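PDB 2P4H: vestitone reductase from Medicago sativa, which catalyses the NADPH-dependent, stereospecific reduction of (3R)-vestitone to (3R,4R)-4'-methoxyisoflavan-2',4,7-triol, the penultimate step in biosynthesis of the phytoalexin medicarpin. Local coordinates for residues A71-S83 and A110-T123. Residues are numbered along the deposited sequence; the frame is centred on the assembly and turned at random.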
ATOM      1  N   ALA A  71      12.186  11.439 -15.079  1.00 16.10           N
ATOM      2  CA  ALA A  71      11.711  11.320 -13.707  1.00 15.63           C
ATOM      3  C   ALA A  71      12.619  10.517 -12.778  1.00 15.72           C
ATOM      4  O   ALA A  71      12.638  10.766 -11.572  1.00 16.04           O
ATOM      5  CB  ALA A  71      10.307  10.723 -13.696  1.00 16.16           C
ATOM      6  N   ILE A  72      13.368   9.560 -13.320  1.00 15.65           N
ATOM      7  CA  ILE A  72      14.249   8.748 -12.480  1.00 15.46           C
ATOM      8  C   ILE A  72      15.717   9.154 -12.563  1.00 16.29           C
ATOM      9  O   ILE A  72      16.560   8.603 -11.854  1.00 15.78           O
ATOM     10  CB  ILE A  72      14.143   7.240 -12.824  1.00 15.19           C
ATOM     11  CG1 ILE A  72      14.728   6.966 -14.212  1.00 16.35           C
ATOM     12  CG2 ILE A  72      12.686   6.796 -12.751  1.00 15.72           C
ATOM     13  CD1 ILE A  72      14.887   5.484 -14.525  1.00 18.40           C
ATOM     14  N   GLU A  73      16.022  10.118 -13.423  1.00 17.60           N
ATOM     15  CA  GLU A  73      17.395  10.576 -13.582  1.00 19.34           C
ATOM     16  C   GLU A  73      17.961  11.089 -12.261  1.00 17.73           C
ATOM     17  O   GLU A  73      17.355  11.931 -11.598  1.00 19.06           O
ATOM     18  CB  GLU A  73      17.459  11.684 -14.637  1.00 21.55           C
ATOM     19  CG  GLU A  73      18.851  12.268 -14.843  1.00 26.11           C
ATOM     20  CD  GLU A  73      19.826  11.267 -15.433  1.00 29.17           C
ATOM     21  OE1 GLU A  73      21.035  11.575 -15.488  1.00 32.28           O
ATOM     22  OE2 GLU A  73      19.384  10.175 -15.849  1.00 32.05           O
ATOM     23  N   GLY A  74      19.124  10.567 -11.881  1.00 18.38           N
ATOM     24  CA  GLY A  74      19.775  10.988 -10.652  1.00 18.52           C
ATOM     25  C   GLY A  74      19.149  10.532  -9.346  1.00 19.61           C
ATOM     26  O   GLY A  74      19.602  10.933  -8.272  1.00 22.02           O
ATOM     27  N   CYS A  75      18.118   9.694  -9.420  1.00 18.00           N
ATOM     28  CA  CYS A  75      17.447   9.214  -8.214  1.00 17.26           C
ATOM     29  C   CYS A  75      18.157   8.049  -7.534  1.00 16.26           C
ATOM     30  O   CYS A  75      18.732   7.183  -8.193  1.00 16.93           O
ATOM     31  CB  CYS A  75      16.009   8.805  -8.542  1.00 16.46           C
ATOM     32  SG  CYS A  75      14.926  10.189  -8.934  1.00 16.95           S
ATOM     33  N   VAL A  76      18.108   8.035  -6.205  1.00 16.59           N
ATOM     34  CA  VAL A  76      18.733   6.972  -5.428  1.00 16.25           C
ATOM     35  C   VAL A  76      17.722   5.861  -5.167  1.00 15.95           C
ATOM     36  O   VAL A  76      18.087   4.744  -4.811  1.00 16.44           O
ATOM     37  CB  VAL A  76      19.269   7.502  -4.077  1.00 17.25           C
ATOM     38  CG1 VAL A  76      20.336   8.558  -4.324  1.00 22.25           C
ATOM     39  CG2 VAL A  76      18.130   8.081  -3.248  1.00 19.10           C
ATOM     40  N   GLY A  77      16.444   6.177  -5.350  1.00 15.38           N
ATOM     41  CA  GLY A  77      15.413   5.182  -5.138  1.00 14.20           C
ATOM     42  C   GLY A  77      14.173   5.447  -5.967  1.00 14.01           C
ATOM     43  O   GLY A  77      13.921   6.579  -6.385  1.00 14.29           O
ATOM     44  N   ILE A  78      13.413   4.385  -6.219  1.00 12.28           N
ATOM     45  CA  ILE A  78      12.166   4.469  -6.965  1.00 12.11           C
ATOM     46  C   ILE A  78      11.120   3.714  -6.159  1.00 11.26           C
ATOM     47  O   ILE A  78      11.308   2.536  -5.837  1.00 11.53           O
ATOM     48  CB  ILE A  78      12.265   3.809  -8.365  1.00 11.36           C
ATOM     49  CG1 ILE A  78      13.256   4.573  -9.248  1.00 13.08           C
ATOM     50  CG2 ILE A  78      10.888   3.781  -9.025  1.00 13.45           C
ATOM     51  CD1 ILE A  78      13.561   3.869 -10.570  1.00 14.54           C
ATOM     52  N   PHE A  79      10.038   4.402  -5.810  1.00 11.31           N
ATOM     53  CA  PHE A  79       8.939   3.793  -5.068  1.00 11.33           C
ATOM     54  C   PHE A  79       7.768   3.745  -6.041  1.00 11.96           C
ATOM     55  O   PHE A  79       7.126   4.764  -6.311  1.00 11.89           O
ATOM     56  CB  PHE A  79       8.553   4.631  -3.842  1.00 11.99           C
ATOM     57  CG  PHE A  79       9.641   4.756  -2.798  1.00 10.68           C
ATOM     58  CD1 PHE A  79      10.782   3.960  -2.841  1.00 11.23           C
ATOM     59  CD2 PHE A  79       9.501   5.666  -1.752  1.00 12.25           C
ATOM     60  CE1 PHE A  79      11.770   4.069  -1.857  1.00 11.78           C
ATOM     61  CE2 PHE A  79      10.481   5.782  -0.765  1.00 12.75           C
ATOM     62  CZ  PHE A  79      11.616   4.983  -0.817  1.00 12.02           C
ATOM     63  N   HIS A  80       7.504   2.562  -6.581  1.00 12.02           N
ATOM     64  CA  HIS A  80       6.427   2.390  -7.542  1.00 12.19           C
ATOM     65  C   HIS A  80       5.139   1.982  -6.834  1.00 12.74           C
ATOM     66  O   HIS A  80       4.932   0.804  -6.529  1.00 13.34           O
ATOM     67  CB  HIS A  80       6.825   1.336  -8.582  1.00 13.19           C
ATOM     68  CG  HIS A  80       5.916   1.298  -9.767  1.00 12.45           C
ATOM     69  ND1 HIS A  80       5.874   0.243 -10.654  1.00 15.73           N
ATOM     70  CD2 HIS A  80       5.016   2.204 -10.217  1.00 11.19           C
ATOM     71  CE1 HIS A  80       4.985   0.501 -11.597  1.00 10.57           C
ATOM     72  NE2 HIS A  80       4.451   1.684 -11.355  1.00 15.81           N
ATOM     73  N   THR A  81       4.275   2.966  -6.583  1.00 12.73           N
ATOM     74  CA  THR A  81       3.008   2.737  -5.883  1.00 15.38           C
ATOM     75  C   THR A  81       1.788   2.788  -6.800  1.00 18.69           C
ATOM     76  O   THR A  81       0.671   2.492  -6.369  1.00 20.61           O
ATOM     77  CB  THR A  81       2.775   3.793  -4.776  1.00 14.47           C
ATOM     78  OG1 THR A  81       2.223   4.984  -5.358  1.00 17.73           O
ATOM     79  CG2 THR A  81       4.084   4.146  -4.084  1.00 17.86           C
ATOM     80  N   ALA A  82       2.003   3.164  -8.056  1.00 20.32           N
ATOM     81  CA  ALA A  82       0.913   3.287  -9.019  1.00 23.75           C
ATOM     82  C   ALA A  82       0.621   2.038  -9.845  1.00 25.84           C
ATOM     83  O   ALA A  82       1.492   1.197 -10.067  1.00 26.29           O
ATOM     84  CB  ALA A  82       1.193   4.459  -9.954  1.00 22.39           C
ATOM     85  N   SER A  83      -0.627   1.940 -10.295  1.00 28.97           N
ATOM     86  CA  SER A  83      -1.093   0.838 -11.128  1.00 31.54           C
ATOM     87  C   SER A  83      -2.011   1.410 -12.206  1.00 33.33           C
ATOM     88  O   SER A  83      -2.613   2.468 -12.021  1.00 33.85           O
ATOM     89  CB  SER A  83      -1.855  -0.197 -10.295  1.00 32.23           C
ATOM     90  OG  SER A  83      -0.965  -1.096  -9.654  1.00 34.18           O
ATOM     91  N   ALA A 110      12.764   1.172 -17.179  1.00 15.63           N
ATOM     92  CA  ALA A 110      13.504   2.426 -17.304  1.00 15.56           C
ATOM     93  C   ALA A 110      14.703   2.445 -16.359  1.00 17.09           C
ATOM     94  O   ALA A 110      15.710   3.104 -16.629  1.00 17.74           O
ATOM     95  CB  ALA A 110      12.587   3.605 -16.999  1.00 14.70           C
ATOM     96  N   CYS A 111      14.585   1.709 -15.256  1.00 17.08           N
ATOM     97  CA  CYS A 111      15.622   1.634 -14.230  1.00 20.18           C
ATOM     98  C   CYS A 111      16.827   0.782 -14.622  1.00 18.47           C
ATOM     99  O   CYS A 111      17.880   0.866 -13.991  1.00 18.51           O
ATOM    100  CB  CYS A 111      15.010   1.092 -12.928  1.00 23.10           C
ATOM    101  SG  CYS A 111      16.038   1.253 -11.445  1.00 28.39           S
ATOM    102  N   VAL A 112      16.679  -0.038 -15.657  1.00 18.44           N
ATOM    103  CA  VAL A 112      17.780  -0.891 -16.091  1.00 20.68           C
ATOM    104  C   VAL A 112      19.022  -0.053 -16.379  1.00 21.91           C
ATOM    105  O   VAL A 112      18.961   0.933 -17.116  1.00 23.24           O
ATOM    106  CB  VAL A 112      17.402  -1.696 -17.357  1.00 20.06           C
ATOM    107  CG1 VAL A 112      18.611  -2.468 -17.869  1.00 22.27           C
ATOM    108  CG2 VAL A 112      16.267  -2.657 -17.035  1.00 21.35           C
ATOM    109  N   ASN A 113      20.141  -0.444 -15.779  1.00 23.72           N
ATOM    110  CA  ASN A 113      21.410   0.254 -15.964  1.00 25.23           C
ATOM    111  C   ASN A 113      21.472   1.654 -15.352  1.00 24.24           C
ATOM    112  O   ASN A 113      22.329   2.458 -15.724  1.00 24.56           O
ATOM    113  CB  ASN A 113      21.755   0.326 -17.454  1.00 28.45           C
ATOM    114  CG  ASN A 113      22.141  -1.024 -18.030  1.00 30.53           C
ATOM    115  OD1 ASN A 113      22.203  -1.196 -19.245  1.00 34.08           O
ATOM    116  ND2 ASN A 113      22.412  -1.987 -17.156  1.00 32.49           N
ATOM    117  N   SER A 114      20.570   1.954 -14.421  1.00 22.22           N
ATOM    118  CA  SER A 114      20.591   3.256 -13.765  1.00 21.22           C
ATOM    119  C   SER A 114      21.917   3.377 -13.033  1.00 21.81           C
ATOM    120  O   SER A 114      22.378   2.421 -12.413  1.00 22.83           O
ATOM    121  CB  SER A 114      19.455   3.383 -12.749  1.00 19.69           C
ATOM    122  OG  SER A 114      19.651   4.528 -11.929  1.00 18.27           O
ATOM    123  N   LYS A 115      22.523   4.554 -13.099  1.00 22.04           N
ATOM    124  CA  LYS A 115      23.803   4.782 -12.442  1.00 22.98           C
ATOM    125  C   LYS A 115      23.642   5.192 -10.983  1.00 22.10           C
ATOM    126  O   LYS A 115      24.632   5.286 -10.257  1.00 24.00           O
ATOM    127  CB  LYS A 115      24.578   5.883 -13.168  1.00 25.12           C
ATOM    128  CG  LYS A 115      24.839   5.622 -14.639  1.00 28.01           C
ATOM    129  CD  LYS A 115      25.530   6.819 -15.279  1.00 32.41           C
ATOM    130  CE  LYS A 115      25.811   6.582 -16.753  1.00 34.35           C
ATOM    131  NZ  LYS A 115      26.459   7.764 -17.386  1.00 36.53           N
ATOM    132  N   THR A 116      22.407   5.418 -10.543  1.00 20.54           N
ATOM    133  CA  THR A 116      22.188   5.879  -9.176  1.00 19.07           C
ATOM    134  C   THR A 116      21.149   5.170  -8.306  1.00 18.10           C
ATOM    135  O   THR A 116      21.240   5.223  -7.080  1.00 18.51           O
ATOM    136  CB  THR A 116      21.836   7.374  -9.179  1.00 18.75           C
ATOM    137  OG1 THR A 116      20.712   7.595 -10.040  1.00 18.79           O
ATOM    138  CG2 THR A 116      23.012   8.199  -9.685  1.00 20.04           C
ATOM    139  N   VAL A 117      20.160   4.523  -8.914  1.00 16.85           N
ATOM    140  CA  VAL A 117      19.131   3.851  -8.121  1.00 16.83           C
ATOM    141  C   VAL A 117      19.686   2.657  -7.344  1.00 16.62           C
ATOM    142  O   VAL A 117      20.223   1.717  -7.935  1.00 19.20           O
ATOM    143  CB  VAL A 117      17.956   3.377  -9.006  1.00 15.29           C
ATOM    144  CG1 VAL A 117      16.972   2.565  -8.174  1.00 16.10           C
ATOM    145  CG2 VAL A 117      17.249   4.578  -9.621  1.00 16.76           C
ATOM    146  N   LYS A 118      19.554   2.696  -6.019  1.00 17.27           N
ATOM    147  CA  LYS A 118      20.047   1.609  -5.181  1.00 17.74           C
ATOM    148  C   LYS A 118      18.946   0.634  -4.771  1.00 17.22           C
ATOM    149  O   LYS A 118      19.228  -0.502  -4.396  1.00 18.72           O
ATOM    150  CB  LYS A 118      20.766   2.160  -3.943  1.00 20.94           C
ATOM    151  CG  LYS A 118      19.947   3.064  -3.041  1.00 24.88           C
ATOM    152  CD  LYS A 118      20.814   3.566  -1.890  1.00 27.98           C
ATOM    153  CE  LYS A 118      20.034   4.443  -0.926  1.00 29.99           C
ATOM    154  NZ  LYS A 118      20.898   4.908   0.194  1.00 32.07           N
ATOM    155  N   ARG A 119      17.696   1.076  -4.836  1.00 15.29           N
ATOM    156  CA  ARG A 119      16.583   0.195  -4.507  1.00 13.59           C
ATOM    157  C   ARG A 119      15.306   0.611  -5.227  1.00 12.85           C
ATOM    158  O   ARG A 119      14.983   1.798  -5.315  1.00 12.60           O
ATOM    159  CB  ARG A 119      16.310   0.170  -2.999  1.00 14.63           C
ATOM    160  CG  ARG A 119      15.356  -0.955  -2.586  1.00 15.42           C
ATOM    161  CD  ARG A 119      16.085  -2.273  -2.343  1.00 15.44           C
ATOM    162  NE  ARG A 119      16.517  -2.373  -0.950  1.00 15.63           N
ATOM    163  CZ  ARG A 119      17.022  -3.464  -0.382  1.00 15.21           C
ATOM    164  NH1 ARG A 119      17.181  -4.580  -1.080  1.00 17.30           N
ATOM    165  NH2 ARG A 119      17.336  -3.445   0.904  1.00 16.15           N
ATOM    166  N   PHE A 120      14.598  -0.387  -5.748  1.00 12.33           N
ATOM    167  CA  PHE A 120      13.322  -0.199  -6.431  1.00 10.86           C
ATOM    168  C   PHE A 120      12.316  -0.897  -5.525  1.00 11.58           C
ATOM    169  O   PHE A 120      12.420  -2.103  -5.295  1.00 12.07           O
ATOM    170  CB  PHE A 120      13.351  -0.867  -7.813  1.00 11.83           C
ATOM    171  CG  PHE A 120      12.079  -0.705  -8.601  1.00 10.78           C
ATOM    172  CD1 PHE A 120      10.956  -1.473  -8.308  1.00 12.49           C
ATOM    173  CD2 PHE A 120      12.005   0.221  -9.642  1.00 12.52           C
ATOM    174  CE1 PHE A 120       9.779  -1.324  -9.039  1.00 12.95           C
ATOM    175  CE2 PHE A 120      10.834   0.378 -10.377  1.00 12.83           C
ATOM    176  CZ  PHE A 120       9.718  -0.395 -10.077  1.00 13.18           C
ATOM    177  N   ILE A 121      11.364  -0.140  -4.993  1.00 11.00           N
ATOM    178  CA  ILE A 121      10.373  -0.716  -4.094  1.00 10.95           C
ATOM    179  C   ILE A 121       8.993  -0.689  -4.727  1.00 10.78           C
ATOM    180  O   ILE A 121       8.456   0.373  -5.062  1.00 11.22           O
ATOM    181  CB  ILE A 121      10.348   0.030  -2.744  1.00 11.44           C
ATOM    182  CG1 ILE A 121      11.756   0.033  -2.144  1.00 12.89           C
ATOM    183  CG2 ILE A 121       9.383  -0.655  -1.787  1.00 12.95           C
ATOM    184  CD1 ILE A 121      11.852   0.659  -0.760  1.00 13.75           C
ATOM    185  N   TYR A 122       8.430  -1.880  -4.892  1.00 10.70           N
ATOM    186  CA  TYR A 122       7.121  -2.047  -5.503  1.00 10.66           C
ATOM    187  C   TYR A 122       6.050  -2.319  -4.462  1.00 10.65           C
ATOM    188  O   TYR A 122       6.212  -3.184  -3.601  1.00 10.69           O
ATOM    189  CB  TYR A 122       7.152  -3.210  -6.495  1.00 12.68           C
ATOM    190  CG  TYR A 122       5.853  -3.391  -7.237  1.00 13.68           C
ATOM    191  CD1 TYR A 122       5.456  -2.467  -8.202  1.00 15.42           C
ATOM    192  CD2 TYR A 122       5.000  -4.460  -6.952  1.00 15.83           C
ATOM    193  CE1 TYR A 122       4.244  -2.594  -8.867  1.00 17.62           C
ATOM    194  CE2 TYR A 122       3.775  -4.594  -7.618  1.00 16.48           C
ATOM    195  CZ  TYR A 122       3.411  -3.651  -8.572  1.00 18.25           C
ATOM    196  OH  TYR A 122       2.205  -3.752  -9.231  1.00 22.39           O
ATOM    197  N   THR A 123       4.954  -1.579  -4.558  1.00 11.23           N
ATOM    198  CA  THR A 123       3.833  -1.732  -3.648  1.00 12.13           C
ATOM    199  C   THR A 123       2.938  -2.885  -4.086  1.00 12.23           C
ATOM    200  O   THR A 123       2.339  -2.823  -5.160  1.00 14.35           O
ATOM    201  CB  THR A 123       2.979  -0.440  -3.615  1.00 14.39           C
ATOM    202  OG1 THR A 123       3.723   0.611  -2.983  1.00 17.46           O
ATOM    203  CG2 THR A 123       1.680  -0.666  -2.860  1.00 16.04           C
TER
HETATM  204  O   HOH W   1      18.047   6.519 -12.528  1.00 21.16           O
HETATM  205  O   HOH W   2      20.938   8.560 -12.688  1.00 21.40           O
HETATM  206  O   HOH W   3       1.869  -1.617 -11.193  1.00 23.76           O
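Ile78 and Phe120 meet on the sheet face that helix 95-111 covers: the CG2 branch of Ile78 lies 3.7 Å from CE2 of the Phe120 ring, while its other branch carries CD1 to SG of Cys111 at 3.7 Å and on to CG2 of Val117. Phe120 holds CG anti to its own N (chi1 -179°), which tilts the ring toward strand 77-80, where CZ comes within 3.7 Å of CB of His80. Replacing Phe120 with alanine would probably open a gap between Ile78, His80 and Leu108 of the covering helix. Beyond it, the His80 and Tyr122 rings lie side by side in an oblique arrangement, their planes 62° apart. On the opposite face Phe79 and Ile121 run side by side, CE1 to CD1 3.6 Å, and His234 of helix 227-239 packs on this pair, its ring edge-to-face with that of Phe79.

Strands 77-80 and 119-123 are adjacent parallel strands of the Rossmann fold, joined by a beta-alpha-beta crossover through helix 95-111. Ile78 O accepts from Ile121 N at 2.8 Å, and His80 N gives to Ile121 O in turn. In the loops ahead of the strands, Thr116 OG1 donates to Cys75 O (2.7 Å) from above the carbonyl plane and accepts a hydrogen bond from a water that in turn accepts one from Gly74 N. Ser114 OG accepts from Thr116 N in an ST turn and from Val117 N in an ST motif. Toward the C-terminal ends, Thr123 approaches Leu13 of the predicted NADP(+) site, and Thr81 OG1 is hydrogen-bonded to Thr7 O of strand 3-7.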